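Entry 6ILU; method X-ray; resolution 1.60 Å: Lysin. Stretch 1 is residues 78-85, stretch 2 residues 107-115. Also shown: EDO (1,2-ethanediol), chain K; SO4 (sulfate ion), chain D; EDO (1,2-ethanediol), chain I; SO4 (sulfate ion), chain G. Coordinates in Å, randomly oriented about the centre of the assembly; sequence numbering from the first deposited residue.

Stretch 1 78-85: DWYKVRSK
Stretch 2 (107-115) DGSEVYNAH

The two stretches of this lysin meet in a short antiparallel pairing, K81 with N113 and V82 with Y112, and bury 551 Å² in total. The register is fixed by K81 opposite N113, a non-hydrogen-bonded pair (CA-CA 4.9 Å), and V82 opposite Y112, a hydrogen-bonded pair whose V82 N to Y112 O and Y112 N to V82 O distances are 2.8 and 3.0 Å, with N-H...O angles of 166° and 172°. A114 N donates to Y80 O at 2.9 Å and 171°. Backbone angles are extended from W79 (-72/145) through S84 (-53/145), and from E110 (-110/154) through A114 (-67/118).

K81 and N113 share one sheet face. K81 is m, m, t, t: chi2 of -74° bends the chain, and the two trans torsions then extend it, so that NZ donates to N113 OD1 at 2.8 Å. N113 (m, chi2 -25°) directs its amide across the strands; N113 ND2 donates to O3 of the chain D sulfate at 2.7 Å, and K81 NZ donates to O4 of the same ion at 3.1 Å. W79 (m, chi2 102°) packs its CB 3.6 Å from N113 CG.

V82 (t) and Y112 (m, chi2 92°) occupy the other face, CB to CB 4.2 Å; V82 CG2 also lies 3.9 Å from A114 CB.

R83 starts sideways, but m, t, t with chi4 of 92° brings its end nearer: V111 CG1 lies over one guanidinium face, and R83 NE is 3.6 Å from V111 CG2. R83 NE and R83 NH2 donate to O1 and O2, respectively, of the chain K ethanediol, each at 3.1 Å.

Beyond R83, a water links the two backbones, its O accepting from S84 N (2.8 Å) and donating to G108 O (3.0 Å) and E110 O (2.8 Å). G108 adopts 82/7, where a CB would jam against the preceding carbonyl and sit 3.3 Å from S84 CB.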

ATOM      1  N   ASP A  78       1.210  -7.118   6.176  1.00 23.68           N
ATOM      2  CA  ASP A  78       0.502  -8.051   5.315  1.00 23.84           C
ATOM      3  C   ASP A  78      -0.155  -7.191   4.245  1.00 22.95           C
ATOM      4  O   ASP A  78      -1.209  -6.566   4.485  1.00 22.64           O
ATOM      5  CB  ASP A  78      -0.542  -8.873   6.101  1.00 24.77           C
ATOM      6  CG  ASP A  78       0.083  -9.833   7.116  1.00 34.16           C
ATOM      7  OD1 ASP A  78       1.156 -10.442   6.839  1.00 32.42           O
ATOM      8  OD2 ASP A  78      -0.548 -10.004   8.186  1.00 35.34           O
ATOM      9  N   TRP A  79       0.490  -7.097   3.083  1.00 22.43           N
ATOM     10  CA  TRP A  79      -0.037  -6.233   2.006  1.00 21.48           C
ATOM     11  C   TRP A  79      -1.285  -6.861   1.410  1.00 22.36           C
ATOM     12  O   TRP A  79      -1.414  -8.105   1.334  1.00 24.36           O
ATOM     13  CB  TRP A  79       1.023  -6.035   0.930  1.00 19.72           C
ATOM     14  CG  TRP A  79       2.236  -5.356   1.430  1.00 23.29           C
ATOM     15  CD1 TRP A  79       3.437  -5.957   1.758  1.00 24.75           C
ATOM     16  CD2 TRP A  79       2.409  -3.962   1.681  1.00 20.50           C
ATOM     17  NE1 TRP A  79       4.330  -5.022   2.196  1.00 20.96           N
ATOM     18  CE2 TRP A  79       3.732  -3.780   2.156  1.00 21.88           C
ATOM     19  CE3 TRP A  79       1.571  -2.840   1.585  1.00 23.98           C
ATOM     20  CZ2 TRP A  79       4.233  -2.539   2.514  1.00 20.89           C
ATOM     21  CZ3 TRP A  79       2.084  -1.594   1.928  1.00 23.19           C
ATOM     22  CH2 TRP A  79       3.398  -1.449   2.399  1.00 20.66           C
ATOM     23  N   TYR A  80      -2.230  -6.013   1.029  1.00 20.65           N
ATOM     24  CA  TYR A  80      -3.337  -6.491   0.224  1.00 21.86           C
ATOM     25  C   TYR A  80      -2.800  -7.000  -1.117  1.00 20.67           C
ATOM     26  O   TYR A  80      -1.837  -6.469  -1.667  1.00 21.20           O
ATOM     27  CB  TYR A  80      -4.367  -5.384   0.023  1.00 20.58           C
ATOM     28  CG  TYR A  80      -5.150  -5.041   1.275  1.00 20.94           C
ATOM     29  CD1 TYR A  80      -5.038  -5.798   2.445  1.00 20.67           C
ATOM     30  CD2 TYR A  80      -6.032  -3.953   1.265  1.00 21.45           C
ATOM     31  CE1 TYR A  80      -5.794  -5.488   3.562  1.00 23.29           C
ATOM     32  CE2 TYR A  80      -6.762  -3.632   2.360  1.00 22.05           C
ATOM     33  CZ  TYR A  80      -6.641  -4.391   3.515  1.00 25.42           C
ATOM     34  OH  TYR A  80      -7.389  -4.053   4.621  1.00 26.00           O
ATOM     35  N   LYS A  81      -3.419  -8.072  -1.611  1.00 21.40           N
ATOM     36  CA  LYS A  81      -2.990  -8.756  -2.828  1.00 21.07           C
ATOM     37  C   LYS A  81      -3.927  -8.420  -3.983  1.00 19.52           C
ATOM     38  O   LYS A  81      -5.173  -8.470  -3.847  1.00 22.24           O
ATOM     39  CB  LYS A  81      -2.959 -10.286  -2.608  1.00 24.05           C
ATOM     40  CG  LYS A  81      -2.132 -10.655  -1.389  1.00 24.09           C
ATOM     41  CD  LYS A  81      -0.669 -10.483  -1.687  1.00 25.98           C
ATOM     42  CE  LYS A  81       0.166 -10.797  -0.442  1.00 28.57           C
ATOM     43  NZ  LYS A  81       1.603 -10.773  -0.756  1.00 28.77           N
ATOM     44  N   VAL A  82      -3.303  -8.094  -5.119  1.00 20.55           N
ATOM     45  CA  VAL A  82      -4.031  -7.653  -6.311  1.00 17.92           C
ATOM     46  C   VAL A  82      -3.979  -8.748  -7.358  1.00 20.39           C
ATOM     47  O   VAL A  82      -2.888  -9.201  -7.725  1.00 22.55           O
ATOM     48  CB  VAL A  82      -3.424  -6.325  -6.866  1.00 17.39           C
ATOM     49  CG1 VAL A  82      -4.250  -5.796  -8.070  1.00 19.67           C
ATOM     50  CG2 VAL A  82      -3.375  -5.222  -5.742  1.00 18.32           C
ATOM     51  N   ARG A  83      -5.151  -9.192  -7.830  1.00 19.86           N
ATOM     52  CA  ARG A  83      -5.201 -10.257  -8.842  1.00 21.52           C
ATOM     53  C   ARG A  83      -6.140  -9.866  -9.946  1.00 23.36           C
ATOM     54  O   ARG A  83      -7.196  -9.312  -9.674  1.00 22.90           O
ATOM     55  CB  ARG A  83      -5.657 -11.564  -8.225  1.00 23.11           C
ATOM     56  CG  ARG A  83      -4.659 -12.167  -7.241  1.00 21.85           C
ATOM     57  CD  ARG A  83      -5.320 -13.394  -6.597  1.00 25.57           C
ATOM     58  NE  ARG A  83      -4.471 -14.039  -5.599  1.00 27.54           N
ATOM     59  CZ  ARG A  83      -4.497 -13.753  -4.301  1.00 29.19           C
ATOM     60  NH1 ARG A  83      -5.316 -12.810  -3.832  1.00 28.95           N
ATOM     61  NH2 ARG A  83      -3.694 -14.415  -3.461  1.00 29.16           N
ATOM     62  N   SER A  84      -5.772 -10.147 -11.188  1.00 22.84           N
ATOM     63  CA  SER A  84      -6.737  -9.981 -12.298  1.00 23.45           C
ATOM     64  C   SER A  84      -8.056 -10.720 -12.041  1.00 26.32           C
ATOM     65  O   SER A  84      -8.070 -11.828 -11.467  1.00 27.91           O
ATOM     66  CB  SER A  84      -6.126 -10.483 -13.622  1.00 22.67           C
ATOM     67  OG  SER A  84      -7.073 -10.382 -14.672  1.00 23.85           O
ATOM     68  N   LYS A  85      -9.164 -10.129 -12.502  1.00 24.36           N
ATOM     69  CA  LYS A  85     -10.442 -10.834 -12.487  1.00 24.90           C
ATOM     70  C   LYS A  85     -10.549 -11.817 -13.655  1.00 27.46           C
ATOM     71  O   LYS A  85     -11.474 -12.613 -13.696  1.00 28.26           O
ATOM     72  CB  LYS A  85     -11.636  -9.855 -12.559  1.00 24.71           C
ATOM     73  CG  LYS A  85     -11.846  -9.015 -11.301  1.00 25.23           C
ATOM     74  CD  LYS A  85     -13.103  -8.158 -11.448  1.00 29.54           C
ATOM     75  CE  LYS A  85     -13.350  -7.323 -10.182  1.00 33.14           C
ATOM     76  NZ  LYS A  85     -14.521  -6.380 -10.410  1.00 36.14           N
ATOM     77  N   ASP A 107      -0.544  -9.846 -17.955  1.00 23.69           N
ATOM     78  CA  ASP A 107      -1.303 -10.957 -18.532  1.00 24.52           C
ATOM     79  C   ASP A 107      -2.102 -11.720 -17.483  1.00 23.74           C
ATOM     80  O   ASP A 107      -2.757 -12.708 -17.785  1.00 27.44           O
ATOM     81  CB  ASP A 107      -0.378 -11.899 -19.302  1.00 27.74           C
ATOM     82  CG  ASP A 107       0.572 -12.686 -18.408  1.00 31.25           C
ATOM     83  OD1 ASP A 107       0.629 -12.474 -17.194  1.00 28.56           O
ATOM     84  OD2 ASP A 107       1.265 -13.574 -18.952  1.00 36.06           O
ATOM     85  N   GLY A 108      -2.065 -11.247 -16.248  1.00 24.09           N
ATOM     86  CA  GLY A 108      -2.882 -11.858 -15.211  1.00 22.95           C
ATOM     87  C   GLY A 108      -2.301 -13.108 -14.578  1.00 27.85           C
ATOM     88  O   GLY A 108      -2.964 -13.767 -13.774  1.00 30.71           O
ATOM     89  N   SER A 109      -1.058 -13.458 -14.917  1.00 27.76           N
ATOM     90  CA  SER A 109      -0.489 -14.667 -14.338  1.00 27.16           C
ATOM     91  C   SER A 109       0.112 -14.423 -12.948  1.00 29.27           C
ATOM     92  O   SER A 109       0.395 -15.378 -12.238  1.00 32.50           O
ATOM     93  CB  SER A 109       0.587 -15.256 -15.264  1.00 28.86           C
ATOM     94  OG  SER A 109       1.606 -14.287 -15.471  1.00 29.35           O
ATOM     95  N   GLU A 110       0.309 -13.169 -12.573  1.00 28.37           N
ATOM     96  CA  GLU A 110       0.994 -12.841 -11.308  1.00 28.84           C
ATOM     97  C   GLU A 110       0.049 -12.239 -10.256  1.00 28.15           C
ATOM     98  O   GLU A 110      -0.964 -11.612 -10.600  1.00 26.46           O
ATOM     99  CB  GLU A 110       2.148 -11.851 -11.563  1.00 28.77           C
ATOM    100  CG  GLU A 110       3.192 -12.295 -12.602  1.00 36.01           C
ATOM    101  CD  GLU A 110       4.001 -13.485 -12.167  1.00 50.95           C
ATOM    102  OE1 GLU A 110       4.462 -14.252 -13.053  1.00 56.63           O
ATOM    103  OE2 GLU A 110       4.190 -13.667 -10.943  1.00 56.93           O
ATOM    104  N   VAL A 111       0.413 -12.409  -8.978  1.00 23.65           N
ATOM    105  CA  VAL A 111      -0.245 -11.683  -7.873  1.00 22.75           C
ATOM    106  C   VAL A 111       0.658 -10.509  -7.450  1.00 23.00           C
ATOM    107  O   VAL A 111       1.881 -10.682  -7.360  1.00 24.85           O
ATOM    108  CB  VAL A 111      -0.486 -12.605  -6.682  1.00 25.45           C
ATOM    109  CG1 VAL A 111      -1.185 -11.858  -5.533  1.00 27.00           C
ATOM    110  CG2 VAL A 111      -1.265 -13.860  -7.136  1.00 31.72           C
ATOM    111  N   TYR A 112       0.082  -9.337  -7.207  1.00 20.72           N
ATOM    112  CA  TYR A 112       0.862  -8.164  -6.814  1.00 20.81           C
ATOM    113  C   TYR A 112       0.512  -7.675  -5.431  1.00 22.63           C
ATOM    114  O   TYR A 112      -0.561  -7.978  -4.914  1.00 22.64           O
ATOM    115  CB  TYR A 112       0.655  -7.012  -7.801  1.00 20.99           C
ATOM    116  CG  TYR A 112       0.922  -7.429  -9.227  1.00 18.61           C
ATOM    117  CD1 TYR A 112      -0.116  -7.902 -10.040  1.00 21.53           C
ATOM    118  CD2 TYR A 112       2.204  -7.362  -9.741  1.00 20.51           C
ATOM    119  CE1 TYR A 112       0.156  -8.314 -11.359  1.00 22.40           C
ATOM    120  CE2 TYR A 112       2.495  -7.780 -11.057  1.00 21.42           C
ATOM    121  CZ  TYR A 112       1.438  -8.240 -11.847  1.00 21.38           C
ATOM    122  OH  TYR A 112       1.695  -8.660 -13.124  1.00 23.57           O
ATOM    123  N   ASN A 113       1.429  -6.925  -4.813  1.00 20.62           N
ATOM    124  CA  ASN A 113       1.058  -6.184  -3.604  1.00 21.65           C
ATOM    125  C   ASN A 113       0.514  -4.818  -3.954  1.00 20.85           C
ATOM    126  O   ASN A 113       1.053  -4.141  -4.844  1.00 20.56           O
ATOM    127  CB  ASN A 113       2.268  -6.013  -2.667  1.00 23.22           C
ATOM    128  CG  ASN A 113       2.702  -7.297  -2.030  1.00 25.26           C
ATOM    129  OD1 ASN A 113       1.928  -8.225  -1.864  1.00 27.16           O
ATOM    130  ND2 ASN A 113       3.964  -7.351  -1.653  1.00 27.35           N
ATOM    131  N   ALA A 114      -0.572  -4.406  -3.278  1.00 20.11           N
ATOM    132  CA  ALA A 114      -1.130  -3.052  -3.432  1.00 17.41           C
ATOM    133  C   ALA A 114      -0.130  -2.036  -2.871  1.00 20.65           C
ATOM    134  O   ALA A 114       0.167  -2.111  -1.680  1.00 22.83           O
ATOM    135  CB  ALA A 114      -2.437  -2.955  -2.662  1.00 18.55           C
ATOM    136  N   HIS A 115       0.382  -1.121  -3.707  1.00 17.27           N
ATOM    137  CA  HIS A 115       1.342  -0.109  -3.261  1.00 17.76           C
ATOM    138  C   HIS A 115       0.708   1.249  -2.939  1.00 17.37           C
ATOM    139  O   HIS A 115       1.301   2.041  -2.188  1.00 18.56           O
ATOM    140  CB  HIS A 115       2.436   0.112  -4.310  1.00 17.37           C
ATOM    141  CG  HIS A 115       3.463  -0.980  -4.331  1.00 19.87           C
ATOM    142  ND1 HIS A 115       3.157  -2.275  -4.701  1.00 22.85           N
ATOM    143  CD2 HIS A 115       4.790  -0.959  -4.072  1.00 22.97           C
ATOM    144  CE1 HIS A 115       4.259  -3.014  -4.652  1.00 22.23           C
ATOM    145  NE2 HIS A 115       5.262  -2.247  -4.256  1.00 24.78           N
TER
HETATM  146  C1  EDO K 409      -3.179 -17.496  -5.584  1.00 53.07           C
HETATM  147  O1  EDO K 409      -3.806 -16.831  -6.700  1.00 55.91           O
HETATM  148  C2  EDO K 409      -1.699 -17.166  -5.562  1.00 53.16           C
HETATM  149  O2  EDO K 409      -1.440 -16.402  -4.379  1.00 54.83           O
HETATM  150  S   SO4 D 402       5.313  -9.947   0.775  1.00 94.34           S
HETATM  151  O1  SO4 D 402       5.559  -8.857   1.723  1.00 93.76           O
HETATM  152  O2  SO4 D 402       6.387 -10.928   0.880  1.00 95.38           O
HETATM  153  O3  SO4 D 402       5.254  -9.439  -0.588  1.00 93.95           O
HETATM  154  O4  SO4 D 402       4.054 -10.618   1.078  1.00 95.85           O
HETATM  155  C1  EDO I 407       5.207  -8.765 -13.550  1.00 38.16           C
HETATM  156  O1  EDO I 407       4.203  -7.886 -14.119  1.00 30.30           O
HETATM  157  C2  EDO I 407       6.363  -8.009 -12.913  1.00 44.57           C
HETATM  158  O2  EDO I 407       6.015  -7.303 -11.692  1.00 44.90           O
HETATM  159  S   SO4 G 405     -14.934  -7.110  -6.097  1.00 81.52           S
HETATM  160  O1  SO4 G 405     -13.483  -7.062  -6.282  1.00 79.40           O
HETATM  161  O2  SO4 G 405     -15.353  -6.260  -4.975  1.00 80.29           O
HETATM  162  O3  SO4 G 405     -15.332  -8.495  -5.845  1.00 83.33           O
HETATM  163  O4  SO4 G 405     -15.577  -6.637  -7.322  1.00 82.52           O
HETATM  164  O   HOH W   1      -3.463 -11.575 -11.767  1.00 24.93           O